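PDB 4PH6: 3-dehydroquinate dehydratase from Enterococcus faecalis, which catalyses the cis-dehydration of 3-dehydroquinate to 3-dehydroshikimate through an imine intermediate, the third step of the chorismate pathway. Local coordinates for residues 125-130 against 165-170; 113-118 against 169-174. One frame throughout, in Å; residues are numbered along the deposited sequence.

Interaction 1 (125-130 against 165-170)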
loop_
_atom_site.group_PDB
_atom_site.type_symbol
_atom_site.label_atom_id
_atom_site.label_comp_id
_atom_site.label_asym_id
_atom_site.label_seq_id
_atom_site.Cartn_x
_atom_site.Cartn_y
_atom_site.Cartn_z
ATOM N N LEU A 125 24.630 -28.132 -2.081
ATOM C CA LEU A 125 24.829 -29.520 -1.768
ATOM C C LEU A 125 24.763 -29.692 -0.279
ATOM O O LEU A 125 24.097 -30.540 0.187
ATOM C CB LEU A 125 26.161 -29.988 -2.322
ATOM C CG LEU A 125 26.731 -31.358 -1.945
ATOM C CD1 LEU A 125 26.879 -31.624 -0.467
ATOM C CD2 LEU A 125 25.901 -32.450 -2.561
ATOM N N ALA A 126 25.416 -28.829 0.460
ATOM C CA ALA A 126 25.307 -28.838 1.908
ATOM C C ALA A 126 23.897 -28.493 2.345
ATOM O O ALA A 126 23.414 -29.070 3.221
ATOM C CB ALA A 126 26.284 -27.895 2.563
ATOM N N ALA A 127 23.296 -27.527 1.698
ATOM C CA ALA A 127 21.978 -27.060 2.103
ATOM C C ALA A 127 20.925 -28.121 1.817
ATOM O O ALA A 127 20.035 -28.338 2.632
ATOM C CB ALA A 127 21.625 -25.731 1.407
ATOM N N ASP A 128 21.025 -28.787 0.667
ATOM C CA ASP A 128 20.049 -29.818 0.337
ATOM C C ASP A 128 20.082 -30.953 1.363
ATOM O O ASP A 128 19.035 -31.426 1.818
ATOM C CB ASP A 128 20.292 -30.361 -1.075
ATOM C CG ASP A 128 19.804 -29.406 -2.149
ATOM O OD1 ASP A 128 19.151 -28.399 -1.793
ATOM O OD2 ASP A 128 20.053 -29.667 -3.345
ATOM N N THR A 129 21.283 -31.376 1.734
ATOM C CA THR A 129 21.429 -32.445 2.711
ATOM C C THR A 129 20.795 -32.026 4.030
ATOM O O THR A 129 20.136 -32.827 4.683
ATOM C CB THR A 129 22.911 -32.817 2.935
ATOM O OG1 THR A 129 23.501 -33.163 1.680
ATOM C CG2 THR A 129 23.040 -33.986 3.904
ATOM N N LEU A 130 20.998 -30.764 4.402
ATOM C CA LEU A 130 20.408 -30.186 5.603
ATOM C C LEU A 130 18.873 -30.142 5.532
ATOM O O LEU A 130 18.178 -30.479 6.498
ATOM C CB LEU A 130 20.958 -28.781 5.832
ATOM C CG LEU A 130 20.290 -28.008 6.969
ATOM C CD1 LEU A 130 20.553 -28.703 8.318
ATOM C CD2 LEU A 130 20.761 -26.552 6.988
ATOM N N GLN A 165 11.452 -22.730 -4.701
ATOM C CA GLN A 165 10.392 -23.716 -4.783
ATOM C C GLN A 165 10.945 -25.012 -5.412
ATOM O O GLN A 165 10.631 -26.112 -4.949
ATOM C CB GLN A 165 9.191 -23.165 -5.577
ATOM C CG GLN A 165 7.928 -24.065 -5.596
ATOM C CD GLN A 165 6.736 -23.408 -6.303
ATOM O OE1 GLN A 165 5.919 -22.737 -5.675
ATOM N NE2 GLN A 165 6.650 -23.584 -7.610
ATOM N N MET A 166 11.797 -24.876 -6.429
ATOM C CA MET A 166 12.414 -26.037 -7.076
ATOM C C MET A 166 13.322 -26.812 -6.131
ATOM O O MET A 166 13.526 -28.014 -6.305
ATOM C CB MET A 166 13.228 -25.613 -8.304
ATOM C CG MET A 166 12.400 -25.156 -9.490
ATOM S SD MET A 166 13.403 -24.475 -10.825
ATOM C CE MET A 166 12.108 -24.033 -11.975
ATOM N N ARG A 167 13.895 -26.115 -5.158
ATOM C CA ARG A 167 14.749 -26.753 -4.166
ATOM C C ARG A 167 13.908 -27.231 -2.998
ATOM O O ARG A 167 14.431 -27.409 -1.902
ATOM C CB ARG A 167 15.832 -25.795 -3.643
ATOM C CG ARG A 167 16.762 -25.188 -4.691
ATOM C CD ARG A 167 18.141 -25.846 -4.715
ATOM N NE ARG A 167 18.758 -25.969 -3.392
ATOM C CZ ARG A 167 19.435 -25.007 -2.764
ATOM N NH1 ARG A 167 19.582 -23.808 -3.324
ATOM N NH2 ARG A 167 19.954 -25.242 -1.561
ATOM N N GLN A 168 12.603 -27.395 -3.219
ATOM C CA GLN A 168 11.685 -27.959 -2.221
ATOM C C GLN A 168 11.554 -27.126 -0.934
ATOM O O GLN A 168 11.425 -27.671 0.166
ATOM C CB GLN A 168 12.105 -29.392 -1.863
ATOM C CG GLN A 168 12.228 -30.343 -3.053
ATOM C CD GLN A 168 12.660 -31.755 -2.655
ATOM O OE1 GLN A 168 12.158 -32.323 -1.680
ATOM N NE2 GLN A 168 13.600 -32.323 -3.410
ATOM N N ALA A 169 11.574 -25.805 -1.070
ATOM C CA ALA A 169 11.220 -24.950 0.051
ATOM C C ALA A 169 9.762 -25.172 0.443
ATOM O O ALA A 169 8.893 -25.349 -0.413
ATOM C CB ALA A 169 11.445 -23.499 -0.287
ATOM N N ASP A 170 9.495 -25.173 1.740
ATOM C CA ASP A 170 8.118 -25.121 2.200
ATOM C C ASP A 170 7.574 -23.690 2.050
ATOM O O ASP A 170 6.395 -23.485 1.779
ATOM C CB ASP A 170 8.028 -25.611 3.642
ATOM C CG ASP A 170 8.322 -27.098 3.755
ATOM O OD1 ASP A 170 7.654 -27.882 3.054
ATOM O OD2 ASP A 170 9.238 -27.485 4.512
#
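R167 reaches from the end of helix 154-166 to a place near the start of helix 124-136, where its guanidinium meets D128 and A127. It is the first residue past the helix to abandon helical backbone angles, and Q168, with positive phi, is the C-prime residue of the Schellman motif that closes that helix. From this turn the CB of R167 already heads for the other helix. CG lies beside the backbone N and anti to the carbonyl carbon (chi1 -57°), and the chain then bends at both chi2 and chi3 rather than running out straight. CD passes 4.0 Å from D128 OD1 without bonding to it. NE carries the main bond, 2.9 Å to D128 OD1 with an N-H...O angle of 159°, arriving on the syn side and only slightly out of the carboxylate plane. Beyond CZ, NH2 turns back to the same oxygen at 3.3 Å, a more bent bond that meets OD1 from above the carboxylate plane. NH2 also has the methyl of A127 at its edge, with CB 3.4 Å away and close to the guanidinium plane. The remaining nitrogen, NH1, donates to the carbonyl oxygen of L120, on the segment that leads from strand 115-119 into helix 124-136, while other parts of the side chain rest on P124 and L143. NE and NH2 grip side-on, and with the planes 58° apart both converge on OD1 and do not pair with the two oxygens of D128. The salt bridge therefore depends on a single carboxylate oxygen, and together with the bonds to OD1 the bond to L120 holds the guanidinium's rotation; the arginine thus ties the end of one barrel helix to the beginning of another.

Interaction 2 (113-118 against 169-174)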
loop_
_atom_site.group_PDB
_atom_site.type_symbol
_atom_site.label_atom_id
_atom_site.label_comp_id
_atom_site.label_asym_id
_atom_site.label_seq_id
_atom_site.Cartn_x
_atom_site.Cartn_y
_atom_site.Cartn_z
ATOM N N LEU A 113 12.675 -26.011 17.313
ATOM C CA LEU A 113 12.327 -25.091 16.229
ATOM C C LEU A 113 11.247 -25.688 15.340
ATOM O O LEU A 113 11.141 -26.891 15.217
ATOM C CB LEU A 113 13.565 -24.741 15.397
ATOM C CG LEU A 113 14.305 -25.863 14.669
ATOM C CD1 LEU A 113 14.436 -25.529 13.214
ATOM C CD2 LEU A 113 15.667 -26.150 15.261
ATOM N N ASP A 114 10.450 -24.841 14.705
ATOM C CA ASP A 114 9.360 -25.328 13.864
ATOM C C ASP A 114 9.630 -25.043 12.397
ATOM O O ASP A 114 9.187 -25.792 11.526
ATOM C CB ASP A 114 8.041 -24.694 14.300
ATOM C CG ASP A 114 7.729 -24.982 15.749
ATOM O OD1 ASP A 114 7.728 -26.167 16.121
ATOM O OD2 ASP A 114 7.541 -24.042 16.537
ATOM N N LEU A 115 10.360 -23.960 12.141
ATOM C CA LEU A 115 10.753 -23.569 10.798
ATOM C C LEU A 115 12.230 -23.222 10.777
ATOM O O LEU A 115 12.768 -22.672 11.734
ATOM C CB LEU A 115 9.931 -22.380 10.295
ATOM C CG LEU A 115 8.418 -22.513 10.329
ATOM C CD1 LEU A 115 7.867 -21.858 11.585
ATOM C CD2 LEU A 115 7.823 -21.908 9.082
ATOM N N LEU A 116 12.886 -23.564 9.680
ATOM C CA LEU A 116 14.306 -23.275 9.541
ATOM C C LEU A 116 14.527 -22.402 8.318
ATOM O O LEU A 116 14.077 -22.730 7.212
ATOM C CB LEU A 116 15.129 -24.578 9.440
ATOM C CG LEU A 116 16.658 -24.498 9.311
ATOM C CD1 LEU A 116 17.275 -23.591 10.378
ATOM C CD2 LEU A 116 17.296 -25.901 9.341
ATOM N N ASP A 117 15.208 -21.284 8.540
ATOM C CA ASP A 117 15.593 -20.363 7.493
ATOM C C ASP A 117 16.928 -20.789 6.849
ATOM O O ASP A 117 17.944 -20.928 7.530
ATOM C CB ASP A 117 15.703 -18.936 8.065
ATOM C CG ASP A 117 16.141 -17.910 7.024
ATOM O OD1 ASP A 117 17.312 -17.972 6.598
ATOM O OD2 ASP A 117 15.341 -17.012 6.671
ATOM N N ILE A 118 16.916 -20.977 5.532
ATOM C CA ILE A 118 18.118 -21.327 4.788
ATOM C C ILE A 118 18.234 -20.440 3.546
ATOM O O ILE A 118 17.323 -20.368 2.732
ATOM C CB ILE A 118 18.121 -22.801 4.360
ATOM C CG1 ILE A 118 18.024 -23.711 5.589
ATOM C CG2 ILE A 118 19.380 -23.129 3.521
ATOM C CD1 ILE A 118 17.918 -25.178 5.256
ATOM N N ALA A 169 11.574 -25.805 -1.070
ATOM C CA ALA A 169 11.220 -24.950 0.051
ATOM C C ALA A 169 9.762 -25.172 0.443
ATOM O O ALA A 169 8.893 -25.349 -0.413
ATOM C CB ALA A 169 11.445 -23.499 -0.287
ATOM N N ASP A 170 9.495 -25.173 1.740
ATOM C CA ASP A 170 8.118 -25.121 2.200
ATOM C C ASP A 170 7.574 -23.690 2.050
ATOM O O ASP A 170 6.395 -23.485 1.779
ATOM C CB ASP A 170 8.028 -25.611 3.642
ATOM C CG ASP A 170 8.322 -27.098 3.755
ATOM O OD1 ASP A 170 7.654 -27.882 3.054
ATOM O OD2 ASP A 170 9.238 -27.485 4.512
ATOM N N ILE A 171 8.455 -22.711 2.201
ATOM C CA ILE A 171 8.084 -21.314 2.091
ATOM C C ILE A 171 9.232 -20.574 1.398
ATOM O O ILE A 171 10.399 -20.750 1.754
ATOM C CB ILE A 171 7.776 -20.702 3.476
ATOM C CG1 ILE A 171 6.580 -21.411 4.130
ATOM C CG2 ILE A 171 7.498 -19.226 3.361
ATOM C CD1 ILE A 171 6.281 -20.933 5.546
ATOM N N CYS A 172 8.903 -19.792 0.375
ATOM C CA CYS A 172 9.915 -19.052 -0.377
ATOM C C CYS A 172 9.867 -17.585 0.034
ATOM O O CYS A 172 8.802 -16.986 0.052
ATOM C CB CYS A 172 9.682 -19.179 -1.875
ATOM S SG CYS A 172 9.493 -20.873 -2.449
ATOM N N LYS A 173 11.024 -17.014 0.352
ATOM C CA LYS A 173 11.089 -15.662 0.864
ATOM C C LYS A 173 12.159 -14.830 0.161
ATOM O O LYS A 173 13.261 -15.306 -0.101
ATOM C CB LYS A 173 11.356 -15.684 2.375
ATOM C CG LYS A 173 11.625 -14.326 2.998
ATOM C CD LYS A 173 12.262 -14.488 4.373
ATOM C CE LYS A 173 12.656 -13.144 4.958
ATOM N NZ LYS A 173 13.541 -13.268 6.147
ATOM N N ILE A 174 11.835 -13.576 -0.136
ATOM C CA ILE A 174 12.829 -12.673 -0.690
ATOM C C ILE A 174 12.596 -11.262 -0.177
ATOM O O ILE A 174 11.470 -10.785 -0.116
ATOM C CB ILE A 174 12.831 -12.676 -2.249
ATOM C CG1 ILE A 174 14.022 -11.887 -2.787
ATOM C CG2 ILE A 174 11.536 -12.117 -2.835
ATOM C CD1 ILE A 174 14.306 -12.123 -4.266
HETATM O O HOH W 1 13.459 -15.304 7.804
#
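The interior of a (beta/alpha)8 barrel is the setting here: strands 115-119 and 171-176 flank strand 140-147, and their side chains meet inside the barrel. Two layers of contact result. In the layer nearer the N-terminal ends of the strands, CD2 of L115 meets CD1 of I171 at 4.0 Å, methyl against methyl, the two side chains crossing obliquely. I171 also packs on V204 of the next strand, and L115 on P79, so the pair belongs to the apolar filling of the barrel. Two residues further along each strand the chemistry turns polar. D117 has CG anti to its backbone N (chi1 179°), which brings the end of the carboxylate nearer strand 171-176, and K173 comes to meet it on a chain extended through every torsion beyond CG. The two side chains cross at about a right angle. OD2 of D117 and NZ of K173 stay 4.2 Å apart, too far for a salt bridge, and a water spans the interval. It donates to D117 OD2 at 2.8 Å and accepts from K173 NZ at 2.6 Å. Both ends have stronger partners beyond the two strands: D117 OD2, shared with the water, forms a salt bridge with R85, a predicted 3-dehydroquinate-binding residue, and K173 NZ is hydrogen-bonded to NE2 of H146, the predicted proton donor/acceptor. R85 NH2 also lies close to K173 NZ. A lysine emerging from a barrel strand beside a histidine, two residues along from an apolar pair, is the arrangement of the type I dehydroquinase active site, in which K173 is the predicted Schiff-base residue.

In the fold
The two contacts sit at different depths of one barrel. Interaction 2 is fully buried, near the centre of the chain, and joins strands across the interior; interaction 1 is only partly buried and links the helical layer outside them. Each uses the same two consecutive strand and helix pairs, one beta-to-alpha and one alpha-to-beta: strand 115-119 runs on into helix 124-136, and helix 154-166 leads through A169 and D170, which lie in a segment of both interactions, into strand 171-176. I118 joins the layers, packing against A127 and L130. Opposite charges appear in both, yet a direct salt bridge forms between a helix and the turn that ends another, whereas a water separates the charged groups in the predicted active site.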